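Local coordinates for protein isochorismatase hydrolase (Alkaliphilus metalliredigens, PDB 3HB7) that belongs to the isochorismatase family and probably acts as a hydrolase, at residues 7-13 and 120-126; 42-46 and 89-95. All coordinates share one frame; numbering follows the deposited sequence.

Interaction 1: residues 7-13 and 120-126; sequences KHAILVI and IDTVVLT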
loop_
_atom_site.group_PDB
_atom_site.type_symbol
_atom_site.label_atom_id
_atom_site.label_comp_id
_atom_site.label_asym_id
_atom_site.label_seq_id
_atom_site.Cartn_x
_atom_site.Cartn_y
_atom_site.Cartn_z
ATOM N N LYS E 7 39.974 -39.788 -1.468
ATOM C CA LYS E 7 38.800 -40.581 -1.736
ATOM C C LYS E 7 37.559 -39.772 -1.481
ATOM O O LYS E 7 37.478 -39.071 -0.524
ATOM C CB LYS E 7 38.803 -41.811 -0.862
ATOM C CG LYS E 7 38.803 -43.089 -1.606
ATOM C CD LYS E 7 38.547 -44.217 -0.678
ATOM C CE LYS E 7 38.477 -45.519 -1.409
ATOM N NZ LYS E 7 38.671 -46.665 -0.495
ATOM N N HIS E 8 36.586 -39.910 -2.348
ATOM C CA HIS E 8 35.414 -39.080 -2.356
ATOM C C HIS E 8 34.151 -39.889 -2.299
ATOM O O HIS E 8 34.056 -40.942 -2.879
ATOM C CB HIS E 8 35.337 -38.299 -3.645
ATOM C CG HIS E 8 36.262 -37.140 -3.713
ATOM N ND1 HIS E 8 36.079 -36.110 -4.595
ATOM C CD2 HIS E 8 37.385 -36.857 -3.026
ATOM C CE1 HIS E 8 37.049 -35.237 -4.446
ATOM N NE2 HIS E 8 37.853 -35.666 -3.498
ATOM N N ALA E 9 33.162 -39.342 -1.614
ATOM C CA ALA E 9 31.823 -39.868 -1.641
ATOM C C ALA E 9 30.895 -38.825 -2.196
ATOM O O ALA E 9 30.939 -37.678 -1.830
ATOM C CB ALA E 9 31.395 -40.266 -0.292
ATOM N N ILE E 10 30.042 -39.243 -3.093
ATOM C CA ILE E 10 29.107 -38.347 -3.682
ATOM C C ILE E 10 27.772 -38.723 -3.159
ATOM O O ILE E 10 27.344 -39.823 -3.336
ATOM C CB ILE E 10 29.122 -38.505 -5.187
ATOM C CG1 ILE E 10 30.495 -38.136 -5.703
ATOM C CG2 ILE E 10 28.079 -37.648 -5.837
ATOM C CD1 ILE E 10 30.609 -38.179 -7.148
ATOM N N LEU E 11 27.112 -37.785 -2.506
ATOM C CA LEU E 11 25.846 -38.064 -1.880
ATOM C C LEU E 11 24.723 -37.598 -2.755
ATOM O O LEU E 11 24.646 -36.470 -3.109
ATOM C CB LEU E 11 25.770 -37.396 -0.520
ATOM C CG LEU E 11 27.008 -37.624 0.317
ATOM C CD1 LEU E 11 26.979 -36.875 1.597
ATOM C CD2 LEU E 11 27.185 -39.045 0.579
ATOM N N VAL E 12 23.843 -38.500 -3.103
ATOM C CA VAL E 12 22.768 -38.154 -3.962
ATOM C C VAL E 12 21.542 -38.110 -3.119
ATOM O O VAL E 12 21.112 -39.097 -2.597
ATOM C CB VAL E 12 22.641 -39.178 -5.066
ATOM C CG1 VAL E 12 21.595 -38.791 -6.019
ATOM C CG2 VAL E 12 23.921 -39.311 -5.758
ATOM N N ILE E 13 21.000 -36.918 -2.978
ATOM C CA ILE E 13 20.026 -36.669 -1.959
ATOM C C ILE E 13 18.632 -36.488 -2.452
ATOM O O ILE E 13 18.305 -35.540 -3.084
ATOM C CB ILE E 13 20.418 -35.447 -1.143
ATOM C CG1 ILE E 13 21.659 -35.739 -0.329
ATOM C CG2 ILE E 13 19.332 -35.070 -0.240
ATOM C CD1 ILE E 13 22.487 -34.583 -0.125
ATOM N N ILE E 120 37.101 -42.101 3.454
ATOM C CA ILE E 120 36.718 -41.004 2.605
ATOM C C ILE E 120 36.931 -39.688 3.267
ATOM O O ILE E 120 36.575 -39.507 4.402
ATOM C CB ILE E 120 35.301 -41.135 2.253
ATOM C CG1 ILE E 120 35.139 -42.409 1.461
ATOM C CG2 ILE E 120 34.874 -39.977 1.458
ATOM C CD1 ILE E 120 34.055 -42.390 0.543
ATOM N N ASP E 121 37.576 -38.782 2.559
ATOM C CA ASP E 121 37.848 -37.473 3.112
ATOM C C ASP E 121 37.022 -36.335 2.558
ATOM O O ASP E 121 37.095 -35.243 3.041
ATOM C CB ASP E 121 39.346 -37.151 3.071
ATOM C CG ASP E 121 39.888 -36.993 1.666
ATOM O OD1 ASP E 121 41.093 -37.150 1.492
ATOM O OD2 ASP E 121 39.138 -36.710 0.739
ATOM N N THR E 122 36.266 -36.597 1.526
ATOM C CA THR E 122 35.534 -35.547 0.897
ATOM C C THR E 122 34.167 -35.992 0.515
ATOM O O THR E 122 33.995 -37.034 -0.030
ATOM C CB THR E 122 36.269 -35.078 -0.353
ATOM O OG1 THR E 122 37.422 -34.362 0.041
ATOM C CG2 THR E 122 35.426 -34.174 -1.172
ATOM N N VAL E 123 33.184 -35.162 0.769
ATOM C CA VAL E 123 31.855 -35.465 0.324
ATOM C C VAL E 123 31.410 -34.427 -0.654
ATOM O O VAL E 123 31.697 -33.281 -0.493
ATOM C CB VAL E 123 30.851 -35.582 1.490
ATOM C CG1 VAL E 123 31.464 -36.286 2.633
ATOM C CG2 VAL E 123 30.369 -34.263 1.906
ATOM N N VAL E 124 30.731 -34.849 -1.694
ATOM C CA VAL E 124 30.249 -33.917 -2.676
ATOM C C VAL E 124 28.755 -34.038 -2.875
ATOM O O VAL E 124 28.231 -35.107 -2.946
ATOM C CB VAL E 124 31.043 -33.993 -4.014
ATOM C CG1 VAL E 124 32.361 -34.675 -3.843
ATOM C CG2 VAL E 124 30.247 -34.607 -5.086
ATOM N N LEU E 125 28.078 -32.915 -2.963
ATOM C CA LEU E 125 26.643 -32.868 -2.782
ATOM C C LEU E 125 25.835 -32.723 -4.030
ATOM O O LEU E 125 26.093 -31.866 -4.829
ATOM C CB LEU E 125 26.274 -31.723 -1.855
ATOM C CG LEU E 125 26.462 -31.916 -0.375
ATOM C CD1 LEU E 125 25.897 -33.197 -0.027
ATOM C CD2 LEU E 125 27.887 -31.886 -0.036
ATOM N N THR E 126 24.827 -33.559 -4.158
ATOM C CA THR E 126 23.954 -33.540 -5.293
ATOM C C THR E 126 22.552 -33.812 -4.864
ATOM O O THR E 126 22.325 -34.444 -3.889
ATOM C CB THR E 126 24.373 -34.577 -6.338
ATOM O OG1 THR E 126 24.286 -35.878 -5.791
ATOM C CG2 THR E 126 25.776 -34.336 -6.771
#
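H8 to V12 pair one for one with T122 to T126 as neighbouring parallel strands, axes 4.7 Å apart at closest approach and inclined by 25°. Backbone bonds run alternately across the gap: A9 N gives to T122 O, V124 N to A9 O at 2.8 Å, L11 N to V124 O, T126 N to L11 O, and I13 N to T126 O. At the entry end K7 O takes D121 N at 3.1 Å and, weakly, T122 N.

At the far end the side chain of T126 joins in. Its OG1 sits between the backbone N and the carbonyl carbon (chi1 62°), and from there it donates to L11 O at 2.8 Å, coming from above the carbonyl plane, while T126 N reaches the same oxygen nearly head-on. Two donors thus grip L11 O. H8 and T122 run side by side, and T122 CG2 rests over the centre of the imidazole, 3.7 Å from the centroid. H8 ND1 is hydrogen-bonded to Y182, and W186 meets the ring edge-to-face, which probably fixes the ring's rotation. T122 OG1 turns to D121 OD2, meeting it from above the carboxylate plane.

On this face, too, I10 CG1 lies 3.6 Å from V124 CG2, with V45 of helix 35-47 next to I10. On the other face I120 CD1 reaches A9 CB, and L125 CD1 touches the CD1 atoms of both L11 and I13, which in turn pack on T137 of helix 133-143. Strand 53-60 bonds to the far edge of 8-13 and strand 147-151 flanks 122-126, which puts this pair at the middle of the parallel sheet, helices on both faces: the three-layer alpha-beta-alpha core of the isochorismatase-like fold.

Interaction 2: residues 42-46 and 89-95; sequences FEWVR and LYPQEDE
R46 sends CG anti to its carbonyl carbon (chi1 -84°) and then bends at chi2, 143°, which carries the guanidinium off the helix to the carboxylate of E95. The grip is side-on: R46 NE donates to E95 OE2 and R46 NH2 to E95 OE1, each at 3.3 Å and nearly straight, both oxygens met on their syn sides and lying in the guanidinium plane. Long as these bonds are, their directions fit a bidentate salt bridge. R46 NH2 also gives a 3.0 Å bond to Y90 O, in the carbonyl plane, so this one nitrogen ties the arginine to two points of the loop.

The Q92 amide stacks over one guanidinium face, planes 20° apart, with NE2 3.3 Å from R46 CZ; F42 CD1 lies over the opposite face, toward its rim. L89 crosses F42 at about a right angle, laying L89 CD2 over the F42 ring, offset toward its rim, 3.9 Å from the centroid, while L89 O meets the ring edge in plane, 3.3 Å from F42 CE1.

Were R46 an alanine, the E95 carboxylate would probably lose its arginine and keep H57, Y90 O would lose this donor, and the Q92 amide would be set free to turn.

E95 OE1 also bonds H57 NE2 of strand 53-60, and Q92 to E95 form a type II' turn that brings E95 back to the edge of the guanidinium. The contact thus fastens one flank of helix 35-47 to the loop leading into strand 96-100, with L89 also against L38 and Q39 of that helix and P91 resting on H57.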
loop_
_atom_site.group_PDB
_atom_site.type_symbol
_atom_site.label_atom_id
_atom_site.label_comp_id
_atom_site.label_asym_id
_atom_site.label_seq_id
_atom_site.Cartn_x
_atom_site.Cartn_y
_atom_site.Cartn_z
ATOM N N PHE E 42 26.868 -40.010 -12.850
ATOM C CA PHE E 42 26.735 -41.376 -12.431
ATOM C C PHE E 42 27.558 -42.227 -13.357
ATOM O O PHE E 42 28.374 -43.024 -12.926
ATOM C CB PHE E 42 25.294 -41.823 -12.600
ATOM C CG PHE E 42 24.431 -41.622 -11.396
ATOM C CD1 PHE E 42 23.365 -42.442 -11.160
ATOM C CD2 PHE E 42 24.669 -40.621 -10.515
ATOM C CE1 PHE E 42 22.579 -42.257 -10.082
ATOM C CE2 PHE E 42 23.876 -40.448 -9.448
ATOM C CZ PHE E 42 22.833 -41.265 -9.232
ATOM N N GLU E 43 27.337 -42.057 -14.650
ATOM C CA GLU E 43 28.008 -42.871 -15.638
ATOM C C GLU E 43 29.492 -42.652 -15.561
ATOM O O GLU E 43 30.252 -43.571 -15.657
ATOM C CB GLU E 43 27.482 -42.568 -17.023
ATOM N N TRP E 44 29.912 -41.425 -15.370
ATOM C CA TRP E 44 31.322 -41.183 -15.298
ATOM C C TRP E 44 31.947 -41.882 -14.141
ATOM O O TRP E 44 33.000 -42.445 -14.253
ATOM C CB TRP E 44 31.574 -39.726 -15.113
ATOM C CG TRP E 44 32.947 -39.447 -14.864
ATOM C CD1 TRP E 44 33.922 -39.429 -15.765
ATOM C CD2 TRP E 44 33.536 -39.102 -13.621
ATOM N NE1 TRP E 44 35.103 -39.113 -15.180
ATOM C CE2 TRP E 44 34.891 -38.905 -13.851
ATOM C CE3 TRP E 44 33.049 -38.949 -12.332
ATOM C CZ2 TRP E 44 35.771 -38.555 -12.850
ATOM C CZ3 TRP E 44 33.917 -38.611 -11.344
ATOM C CH2 TRP E 44 35.268 -38.410 -11.605
ATOM N N VAL E 45 31.323 -41.804 -12.988
ATOM C CA VAL E 45 31.849 -42.488 -11.826
ATOM C C VAL E 45 31.827 -43.999 -11.962
ATOM O O VAL E 45 32.747 -44.670 -11.560
ATOM C CB VAL E 45 31.102 -42.066 -10.554
ATOM C CG1 VAL E 45 31.076 -43.178 -9.559
ATOM C CG2 VAL E 45 31.756 -40.878 -9.961
ATOM N N ARG E 46 30.731 -44.527 -12.464
ATOM C CA ARG E 46 30.572 -45.951 -12.612
ATOM C C ARG E 46 31.598 -46.464 -13.603
ATOM O O ARG E 46 32.221 -47.496 -13.425
ATOM C CB ARG E 46 29.169 -46.230 -13.103
ATOM C CG ARG E 46 28.167 -46.284 -12.011
ATOM C CD ARG E 46 26.865 -45.687 -12.416
ATOM N NE ARG E 46 25.856 -45.986 -11.423
ATOM C CZ ARG E 46 24.556 -45.984 -11.636
ATOM N NH1 ARG E 46 24.068 -45.686 -12.811
ATOM N NH2 ARG E 46 23.743 -46.277 -10.658
ATOM N N LEU E 89 17.870 -42.368 -11.865
ATOM C CA LEU E 89 18.990 -42.291 -10.964
ATOM C C LEU E 89 19.079 -43.435 -9.972
ATOM O O LEU E 89 19.670 -43.293 -8.943
ATOM C CB LEU E 89 19.021 -40.942 -10.276
ATOM C CG LEU E 89 19.180 -39.762 -11.216
ATOM C CD1 LEU E 89 19.057 -38.510 -10.441
ATOM C CD2 LEU E 89 20.509 -39.813 -11.882
ATOM N N TYR E 90 18.522 -44.579 -10.309
ATOM C CA TYR E 90 18.529 -45.714 -9.421
ATOM C C TYR E 90 19.906 -46.248 -9.106
ATOM O O TYR E 90 20.793 -46.222 -9.919
ATOM C CB TYR E 90 17.700 -46.822 -10.006
ATOM C CG TYR E 90 16.906 -47.551 -9.006
ATOM C CD1 TYR E 90 17.290 -48.787 -8.561
ATOM C CD2 TYR E 90 15.770 -47.007 -8.498
ATOM C CE1 TYR E 90 16.564 -49.436 -7.652
ATOM C CE2 TYR E 90 15.042 -47.654 -7.597
ATOM C CZ TYR E 90 15.432 -48.862 -7.172
ATOM O OH TYR E 90 14.654 -49.489 -6.265
ATOM N N PRO E 91 20.063 -46.715 -7.888
ATOM C CA PRO E 91 21.335 -47.193 -7.401
ATOM C C PRO E 91 21.719 -48.484 -8.051
ATOM O O PRO E 91 20.884 -49.266 -8.424
ATOM C CB PRO E 91 21.056 -47.453 -5.930
ATOM C CG PRO E 91 19.863 -46.767 -5.647
ATOM C CD PRO E 91 19.052 -46.811 -6.845
ATOM N N GLN E 92 23.003 -48.721 -8.143
ATOM C CA GLN E 92 23.447 -49.932 -8.755
ATOM C C GLN E 92 24.077 -50.870 -7.778
ATOM O O GLN E 92 25.060 -50.547 -7.165
ATOM C CB GLN E 92 24.497 -49.593 -9.796
ATOM C CG GLN E 92 24.271 -50.243 -11.098
ATOM C CD GLN E 92 24.810 -49.437 -12.214
ATOM O OE1 GLN E 92 25.999 -49.291 -12.347
ATOM N NE2 GLN E 92 23.937 -48.896 -13.021
ATOM N N GLU E 93 23.535 -52.055 -7.630
ATOM C CA GLU E 93 24.369 -53.095 -7.115
ATOM C C GLU E 93 24.926 -52.755 -5.775
ATOM O O GLU E 93 24.234 -52.704 -4.800
ATOM C CB GLU E 93 25.530 -53.334 -8.068
ATOM N N ASP E 94 26.226 -52.558 -5.779
ATOM C CA ASP E 94 27.041 -52.298 -4.618
ATOM C C ASP E 94 26.863 -50.970 -3.903
ATOM O O ASP E 94 27.249 -50.835 -2.774
ATOM C CB ASP E 94 28.495 -52.447 -5.004
ATOM C CG ASP E 94 29.273 -53.234 -4.003
ATOM O OD1 ASP E 94 30.209 -52.661 -3.439
ATOM O OD2 ASP E 94 28.957 -54.414 -3.791
ATOM N N GLU E 95 26.337 -49.977 -4.577
ATOM C CA GLU E 95 26.332 -48.649 -4.030
ATOM C C GLU E 95 25.492 -48.504 -2.768
ATOM O O GLU E 95 24.365 -48.947 -2.699
ATOM C CB GLU E 95 25.892 -47.690 -5.106
ATOM C CG GLU E 95 26.512 -48.015 -6.408
ATOM C CD GLU E 95 25.966 -47.220 -7.535
ATOM O OE1 GLU E 95 24.756 -47.040 -7.616
ATOM O OE2 GLU E 95 26.762 -46.781 -8.352
#

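In the fold
From the N terminus, strand 8-13 comes first and waits more than a hundred residues for its partner 122-126; interaction 1 closes that long loop in the middle of the sheet. Within it the chain makes helix 35-47, strand 53-60 and the loop 89-95, and interaction 2 closes a shorter loop entirely inside the longer one, so the two nest and do not cross. Their centres lie about 13 Å apart, yet they meet through helix 35-47: F42 packs on V12, and V45 on I10. The helix therefore faces the central strands on one side and, through F42 and R46, holds the loop before strand 96-100, outermost in this chain's sheet, on another.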